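PDB 3R6N: desmoplakin from Homo sapiens, which is a desmosomal plakin that probably acts in cell adhesion, a plakin-domain fragment of which forms a rigid rod of four spectrin repeats with an SH3 domain. Local coordinates for residues L234-R248 with W360-H374. Sequence-based numbering, arbitrary orientation.
Sequences LQHLLEQIKELEKER and WNQLYINMKSLVSWH
Leu237, Ile241 and Leu244 of segment 234-248, on helix 234-265, enter holes between the side chains of segment 360-374, on helix 340-384, and Met367 and Val371 answer as knobs from the other side. The segment axes run antiparallel at 150°, 10.1 Å apart at closest approach. This reciprocal knobs-into-holes packing is that of the antiparallel helical bundle of spectrin repeats. At its centre Met367 bends at its last torsion, bringing CE to 3.4 Å from Ile241 CG1, and the same methyl meets Leu244 CD2 tip to tip. Leu237 crosses Leu370 at about a right angle, Leu237 CD1 lying 3.5 Å from Leu370 CD2. Ile241 CD1, the tip of the CG1 branch, meets Val371 CG2 tip to tip, and the sister methyl Val371 CG1 receives Leu238 CD2.

Aromatic rings frame this row. Leu244 CD2 abuts the edge of the Tyr364 ring, 3.7 Å from Tyr364 CD1, while Leu237 CD1 comes in the plane of the His374 ring at its edge. Trp360 closes the row at the Arg248 end: with CG turned away from its own backbone N (chi1 -168°), the indole reaches across to the facing backbone. Arg248 extends over one indole face, its CD 4.0 Å from the centroid of the six-membered ring in a CH-pi contact; the guanidinium beyond adds at most a weak cation-pi attraction.

One hydrogen bond joins the two segments, from Trp360 NE1 to Leu244 O at 2.8 Å. It is bent at the hydrogen (134°), yet the donor lies in the carbonyl plane, which ties the indole edge to the backbone.

Helix 167-225 flanks the seam, where Ile222 touches Leu363 and Glu247 forms a salt bridge with Lys225. Beyond segment 360-374, Ser369 and Ser372 pack on helix 399-417; the SH3 strands between 285 and 334 lie in the sequence separating the paired helices.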
loop_
_atom_site.group_PDB
_atom_site.type_symbol
_atom_site.label_atom_id
_atom_site.label_comp_id
_atom_site.label_asym_id
_atom_site.label_seq_id
_atom_site.Cartn_x
_atom_site.Cartn_y
_atom_site.Cartn_z
ATOM N N LEU A 234 56.986 2.223 -13.660
ATOM C CA LEU A 234 56.419 0.885 -13.808
ATOM C C LEU A 234 55.779 0.358 -12.527
ATOM O O LEU A 234 54.685 -0.209 -12.557
ATOM C CB LEU A 234 57.498 -0.093 -14.280
ATOM C CG LEU A 234 57.056 -1.546 -14.472
ATOM C CD1 LEU A 234 56.404 -1.718 -15.828
ATOM C CD2 LEU A 234 58.236 -2.492 -14.326
ATOM N N GLN A 235 56.467 0.534 -11.405
ATOM C CA GLN A 235 55.973 0.046 -10.124
ATOM C C GLN A 235 54.620 0.664 -9.788
ATOM O O GLN A 235 53.642 -0.044 -9.554
ATOM C CB GLN A 235 56.978 0.344 -9.012
ATOM C CG GLN A 235 56.535 -0.118 -7.636
ATOM C CD GLN A 235 57.526 0.258 -6.553
ATOM O OE1 GLN A 235 58.710 0.462 -6.824
ATOM N NE2 GLN A 235 57.046 0.359 -5.319
ATOM N N HIS A 236 54.577 1.993 -9.770
ATOM C CA HIS A 236 53.355 2.730 -9.477
ATOM C C HIS A 236 52.156 2.222 -10.278
ATOM O O HIS A 236 51.041 2.149 -9.763
ATOM C CB HIS A 236 53.567 4.218 -9.749
ATOM C CG HIS A 236 52.299 5.005 -9.821
ATOM N ND1 HIS A 236 51.623 5.433 -8.698
ATOM C CD2 HIS A 236 51.578 5.438 -10.882
ATOM C CE1 HIS A 236 50.543 6.099 -9.065
ATOM N NE2 HIS A 236 50.492 6.116 -10.384
ATOM N N LEU A 237 52.393 1.879 -11.540
ATOM C CA LEU A 237 51.334 1.392 -12.420
ATOM C C LEU A 237 50.731 0.083 -11.925
ATOM O O LEU A 237 49.515 -0.035 -11.770
ATOM C CB LEU A 237 51.862 1.201 -13.842
ATOM C CG LEU A 237 51.996 2.451 -14.706
ATOM C CD1 LEU A 237 52.660 2.106 -16.027
ATOM C CD2 LEU A 237 50.631 3.081 -14.935
ATOM N N LEU A 238 51.591 -0.901 -11.686
ATOM C CA LEU A 238 51.144 -2.224 -11.267
ATOM C C LEU A 238 50.324 -2.167 -9.979
ATOM O O LEU A 238 49.442 -2.995 -9.758
ATOM C CB LEU A 238 52.341 -3.164 -11.101
ATOM C CG LEU A 238 53.232 -3.325 -12.334
ATOM C CD1 LEU A 238 54.341 -4.326 -12.062
ATOM C CD2 LEU A 238 52.411 -3.751 -13.541
ATOM N N GLU A 239 50.621 -1.181 -9.137
ATOM C CA GLU A 239 49.912 -1.003 -7.875
ATOM C C GLU A 239 48.580 -0.297 -8.096
ATOM O O GLU A 239 47.595 -0.581 -7.413
ATOM C CB GLU A 239 50.777 -0.217 -6.889
ATOM C CG GLU A 239 52.053 -0.940 -6.483
ATOM C CD GLU A 239 53.177 0.011 -6.115
ATOM O OE1 GLU A 239 53.078 1.210 -6.453
ATOM O OE2 GLU A 239 54.164 -0.442 -5.495
ATOM N N GLN A 240 48.559 0.625 -9.053
ATOM C CA GLN A 240 47.330 1.313 -9.432
ATOM C C GLN A 240 46.348 0.341 -10.067
ATOM O O GLN A 240 45.145 0.408 -9.824
ATOM C CB GLN A 240 47.630 2.449 -10.407
ATOM C CG GLN A 240 48.108 3.732 -9.748
ATOM C CD GLN A 240 46.976 4.517 -9.111
ATOM O OE1 GLN A 240 46.195 3.979 -8.322
ATOM N NE2 GLN A 240 46.878 5.798 -9.457
ATOM N N ILE A 241 46.874 -0.560 -10.890
ATOM C CA ILE A 241 46.058 -1.574 -11.542
ATOM C C ILE A 241 45.437 -2.526 -10.526
ATOM O O ILE A 241 44.308 -2.979 -10.698
ATOM C CB ILE A 241 46.881 -2.388 -12.553
ATOM C CG1 ILE A 241 47.280 -1.510 -13.735
ATOM C CG2 ILE A 241 46.092 -3.584 -13.046
ATOM C CD1 ILE A 241 47.926 -2.279 -14.857
ATOM N N LYS A 242 46.179 -2.828 -9.467
ATOM C CA LYS A 242 45.674 -3.717 -8.427
ATOM C C LYS A 242 44.505 -3.084 -7.680
ATOM O O LYS A 242 43.506 -3.748 -7.403
ATOM C CB LYS A 242 46.791 -4.129 -7.466
ATOM C CG LYS A 242 47.773 -5.113 -8.078
ATOM C CD LYS A 242 48.903 -5.463 -7.127
ATOM C CE LYS A 242 49.898 -6.406 -7.794
ATOM N NZ LYS A 242 51.090 -6.670 -6.941
ATOM N N GLU A 243 44.626 -1.800 -7.360
ATOM C CA GLU A 243 43.519 -1.072 -6.754
ATOM C C GLU A 243 42.375 -0.935 -7.751
ATOM O O GLU A 243 41.202 -0.995 -7.388
ATOM C CB GLU A 243 43.966 0.313 -6.282
ATOM C CG GLU A 243 44.622 0.325 -4.915
ATOM C CD GLU A 243 44.918 1.731 -4.431
ATOM O OE1 GLU A 243 45.909 2.328 -4.906
ATOM O OE2 GLU A 243 44.157 2.244 -3.580
ATOM N N LEU A 244 42.733 -0.757 -9.016
ATOM C CA LEU A 244 41.753 -0.582 -10.076
ATOM C C LEU A 244 40.908 -1.839 -10.251
ATOM O O LEU A 244 39.812 -1.787 -10.803
ATOM C CB LEU A 244 42.461 -0.238 -11.387
ATOM C CG LEU A 244 41.608 0.344 -12.512
ATOM C CD1 LEU A 244 41.187 1.765 -12.172
ATOM C CD2 LEU A 244 42.378 0.313 -13.820
ATOM N N GLU A 245 41.423 -2.971 -9.786
ATOM C CA GLU A 245 40.700 -4.231 -9.903
ATOM C C GLU A 245 39.831 -4.485 -8.677
ATOM O O GLU A 245 38.853 -5.230 -8.741
ATOM C CB GLU A 245 41.664 -5.391 -10.155
ATOM C CG GLU A 245 42.501 -5.203 -11.413
ATOM C CD GLU A 245 43.201 -6.470 -11.859
ATOM O OE1 GLU A 245 42.571 -7.547 -11.807
ATOM O OE2 GLU A 245 44.380 -6.386 -12.266
ATOM N N LYS A 246 40.186 -3.855 -7.560
ATOM C CA LYS A 246 39.332 -3.878 -6.380
ATOM C C LYS A 246 38.090 -3.051 -6.666
ATOM O O LYS A 246 36.997 -3.372 -6.205
ATOM C CB LYS A 246 40.059 -3.306 -5.159
ATOM C CG LYS A 246 40.496 -4.342 -4.134
ATOM C CD LYS A 246 41.776 -5.044 -4.558
ATOM C CE LYS A 246 42.288 -5.968 -3.462
ATOM N NZ LYS A 246 43.640 -6.516 -3.779
ATOM N N GLU A 247 38.272 -1.985 -7.439
ATOM C CA GLU A 247 37.182 -1.082 -7.787
ATOM C C GLU A 247 36.115 -1.785 -8.610
ATOM O O GLU A 247 34.922 -1.617 -8.363
ATOM C CB GLU A 247 37.713 0.122 -8.562
ATOM C CG GLU A 247 38.629 1.035 -7.760
ATOM C CD GLU A 247 37.868 2.077 -6.962
ATOM O OE1 GLU A 247 36.620 2.021 -6.939
ATOM O OE2 GLU A 247 38.524 2.958 -6.363
ATOM N N ARG A 248 36.545 -2.568 -9.593
ATOM C CA ARG A 248 35.605 -3.270 -10.457
ATOM C C ARG A 248 34.701 -4.185 -9.642
ATOM O O ARG A 248 33.503 -4.283 -9.903
ATOM C CB ARG A 248 36.334 -4.070 -11.539
ATOM C CG ARG A 248 35.391 -4.748 -12.522
ATOM C CD ARG A 248 36.133 -5.631 -13.508
ATOM N NE ARG A 248 35.217 -6.431 -14.320
ATOM C CZ ARG A 248 34.625 -5.995 -15.427
ATOM N NH1 ARG A 248 34.851 -4.762 -15.861
ATOM N NH2 ARG A 248 33.807 -6.790 -16.103
ATOM N N TRP A 360 35.728 2.802 -16.565
ATOM C CA TRP A 360 36.633 1.818 -15.992
ATOM C C TRP A 360 37.381 1.098 -17.102
ATOM O O TRP A 360 38.598 0.944 -17.043
ATOM C CB TRP A 360 35.856 0.809 -15.146
ATOM C CG TRP A 360 36.725 -0.065 -14.286
ATOM C CD1 TRP A 360 37.022 0.124 -12.967
ATOM C CD2 TRP A 360 37.406 -1.266 -14.681
ATOM N NE1 TRP A 360 37.844 -0.882 -12.519
ATOM C CE2 TRP A 360 38.095 -1.748 -13.550
ATOM C CE3 TRP A 360 37.498 -1.981 -15.881
ATOM C CZ2 TRP A 360 38.864 -2.907 -13.581
ATOM C CZ3 TRP A 360 38.264 -3.132 -15.908
ATOM C CH2 TRP A 360 38.936 -3.583 -14.767
ATOM N N ASN A 361 36.643 0.661 -18.119
ATOM C CA ASN A 361 37.243 -0.041 -19.248
ATOM C C ASN A 361 38.324 0.782 -19.941
ATOM O O ASN A 361 39.338 0.243 -20.378
ATOM C CB ASN A 361 36.176 -0.465 -20.261
ATOM C CG ASN A 361 35.442 -1.724 -19.843
ATOM O OD1 ASN A 361 35.939 -2.510 -19.036
ATOM N ND2 ASN A 361 34.252 -1.925 -20.399
ATOM N N GLN A 362 38.104 2.088 -20.034
ATOM C CA GLN A 362 39.056 2.973 -20.693
ATOM C C GLN A 362 40.321 3.141 -19.853
ATOM O O GLN A 362 41.430 3.006 -20.364
ATOM C CB GLN A 362 38.421 4.335 -20.986
ATOM C CG GLN A 362 39.215 5.202 -21.957
ATOM C CD GLN A 362 39.009 4.809 -23.412
ATOM O OE1 GLN A 362 39.725 3.962 -23.950
ATOM N NE2 GLN A 362 38.028 5.432 -24.058
ATOM N N LEU A 363 40.152 3.425 -18.566
ATOM C CA LEU A 363 41.288 3.584 -17.662
ATOM C C LEU A 363 42.104 2.305 -17.544
ATOM O O LEU A 363 43.318 2.348 -17.361
ATOM C CB LEU A 363 40.827 4.009 -16.267
ATOM C CG LEU A 363 40.077 5.334 -16.127
ATOM C CD1 LEU A 363 39.718 5.579 -14.668
ATOM C CD2 LEU A 363 40.899 6.486 -16.681
ATOM N N TYR A 364 41.432 1.164 -17.636
ATOM C CA TYR A 364 42.094 -0.124 -17.489
ATOM C C TYR A 364 43.047 -0.369 -18.650
ATOM O O TYR A 364 44.260 -0.459 -18.465
ATOM C CB TYR A 364 41.056 -1.241 -17.423
ATOM C CG TYR A 364 41.609 -2.596 -17.042
ATOM C CD1 TYR A 364 42.097 -2.836 -15.762
ATOM C CD2 TYR A 364 41.620 -3.646 -17.955
ATOM C CE1 TYR A 364 42.592 -4.076 -15.405
ATOM C CE2 TYR A 364 42.113 -4.891 -17.606
ATOM C CZ TYR A 364 42.598 -5.100 -16.331
ATOM O OH TYR A 364 43.090 -6.338 -15.978
ATOM N N ILE A 365 42.485 -0.467 -19.849
ATOM C CA ILE A 365 43.275 -0.731 -21.042
ATOM C C ILE A 365 44.327 0.346 -21.248
ATOM O O ILE A 365 45.392 0.080 -21.797
ATOM C CB ILE A 365 42.388 -0.838 -22.295
ATOM C CG1 ILE A 365 41.687 0.493 -22.564
ATOM C CG2 ILE A 365 41.369 -1.957 -22.134
ATOM C CD1 ILE A 365 40.605 0.404 -23.618
ATOM N N ASN A 366 44.027 1.563 -20.805
ATOM C CA ASN A 366 44.995 2.648 -20.876
ATOM C C ASN A 366 46.253 2.305 -20.101
ATOM O O ASN A 366 47.364 2.455 -20.606
ATOM C CB ASN A 366 44.400 3.955 -20.351
ATOM C CG ASN A 366 43.744 4.775 -21.444
ATOM O OD1 ASN A 366 44.135 4.703 -22.609
ATOM N ND2 ASN A 366 42.742 5.565 -21.072
ATOM N N MET A 367 46.077 1.834 -18.873
ATOM C CA MET A 367 47.214 1.461 -18.043
ATOM C C MET A 367 47.837 0.148 -18.504
ATOM O O MET A 367 49.058 0.020 -18.546
ATOM C CB MET A 367 46.806 1.388 -16.575
ATOM C CG MET A 367 46.152 2.667 -16.086
ATOM S SD MET A 367 46.384 2.972 -14.329
ATOM C CE MET A 367 45.675 1.486 -13.629
ATOM N N LYS A 368 46.999 -0.819 -18.860
ATOM C CA LYS A 368 47.491 -2.099 -19.355
ATOM C C LYS A 368 48.427 -1.906 -20.545
ATOM O O LYS A 368 49.374 -2.672 -20.737
ATOM C CB LYS A 368 46.328 -3.026 -19.723
ATOM C CG LYS A 368 45.943 -3.999 -18.614
ATOM C CD LYS A 368 47.046 -5.027 -18.379
ATOM C CE LYS A 368 47.088 -5.509 -16.932
ATOM N NZ LYS A 368 45.855 -6.240 -16.532
ATOM N N SER A 369 48.159 -0.874 -21.336
ATOM C CA SER A 369 48.977 -0.579 -22.502
ATOM C C SER A 369 50.225 0.183 -22.094
ATOM O O SER A 369 51.261 0.083 -22.746
ATOM C CB SER A 369 48.187 0.232 -23.528
ATOM O OG SER A 369 47.957 1.549 -23.060
ATOM N N LEU A 370 50.126 0.954 -21.018
ATOM C CA LEU A 370 51.277 1.698 -20.533
ATOM C C LEU A 370 52.264 0.748 -19.871
ATOM O O LEU A 370 53.452 1.047 -19.762
ATOM C CB LEU A 370 50.850 2.790 -19.556
ATOM C CG LEU A 370 51.990 3.710 -19.118
ATOM C CD1 LEU A 370 52.612 4.396 -20.326
ATOM C CD2 LEU A 370 51.508 4.732 -18.104
ATOM N N VAL A 371 51.763 -0.404 -19.435
ATOM C CA VAL A 371 52.610 -1.423 -18.826
ATOM C C VAL A 371 53.334 -2.234 -19.894
ATOM O O VAL A 371 54.509 -2.563 -19.743
ATOM C CB VAL A 371 51.804 -2.376 -17.920
ATOM C CG1 VAL A 371 52.711 -3.446 -17.338
ATOM C CG2 VAL A 371 51.122 -1.601 -16.806
ATOM N N SER A 372 52.629 -2.556 -20.973
ATOM C CA SER A 372 53.239 -3.288 -22.076
ATOM C C SER A 372 54.290 -2.432 -22.765
ATOM O O SER A 372 55.236 -2.948 -23.353
ATOM C CB SER A 372 52.184 -3.741 -23.089
ATOM O OG SER A 372 51.483 -4.884 -22.630
ATOM N N TRP A 373 54.111 -1.118 -22.689
ATOM C CA TRP A 373 55.068 -0.187 -23.266
ATOM C C TRP A 373 56.380 -0.279 -22.504
ATOM O O TRP A 373 57.447 -0.427 -23.100
ATOM C CB TRP A 373 54.520 1.239 -23.217
ATOM C CG TRP A 373 55.367 2.238 -23.945
ATOM C CD1 TRP A 373 55.416 2.442 -25.290
ATOM C CD2 TRP A 373 56.280 3.176 -23.362
ATOM N NE1 TRP A 373 56.308 3.446 -25.586
ATOM C CE2 TRP A 373 56.851 3.914 -24.419
ATOM C CE3 TRP A 373 56.672 3.463 -22.051
ATOM C CZ2 TRP A 373 57.790 4.918 -24.206
ATOM C CZ3 TRP A 373 57.606 4.460 -21.841
ATOM C CH2 TRP A 373 58.155 5.176 -22.913
ATOM N N HIS A 374 56.292 -0.209 -21.181
ATOM C CA HIS A 374 57.476 -0.298 -20.334
ATOM C C HIS A 374 58.184 -1.645 -20.450
ATOM O O HIS A 374 59.397 -1.700 -20.641
ATOM C CB HIS A 374 57.122 -0.005 -18.878
ATOM C CG HIS A 374 57.127 1.453 -18.542
ATOM N ND1 HIS A 374 56.044 2.090 -17.976
ATOM C CD2 HIS A 374 58.085 2.398 -18.693
ATOM C CE1 HIS A 374 56.334 3.366 -17.791
ATOM N NE2 HIS A 374 57.566 3.579 -18.218
#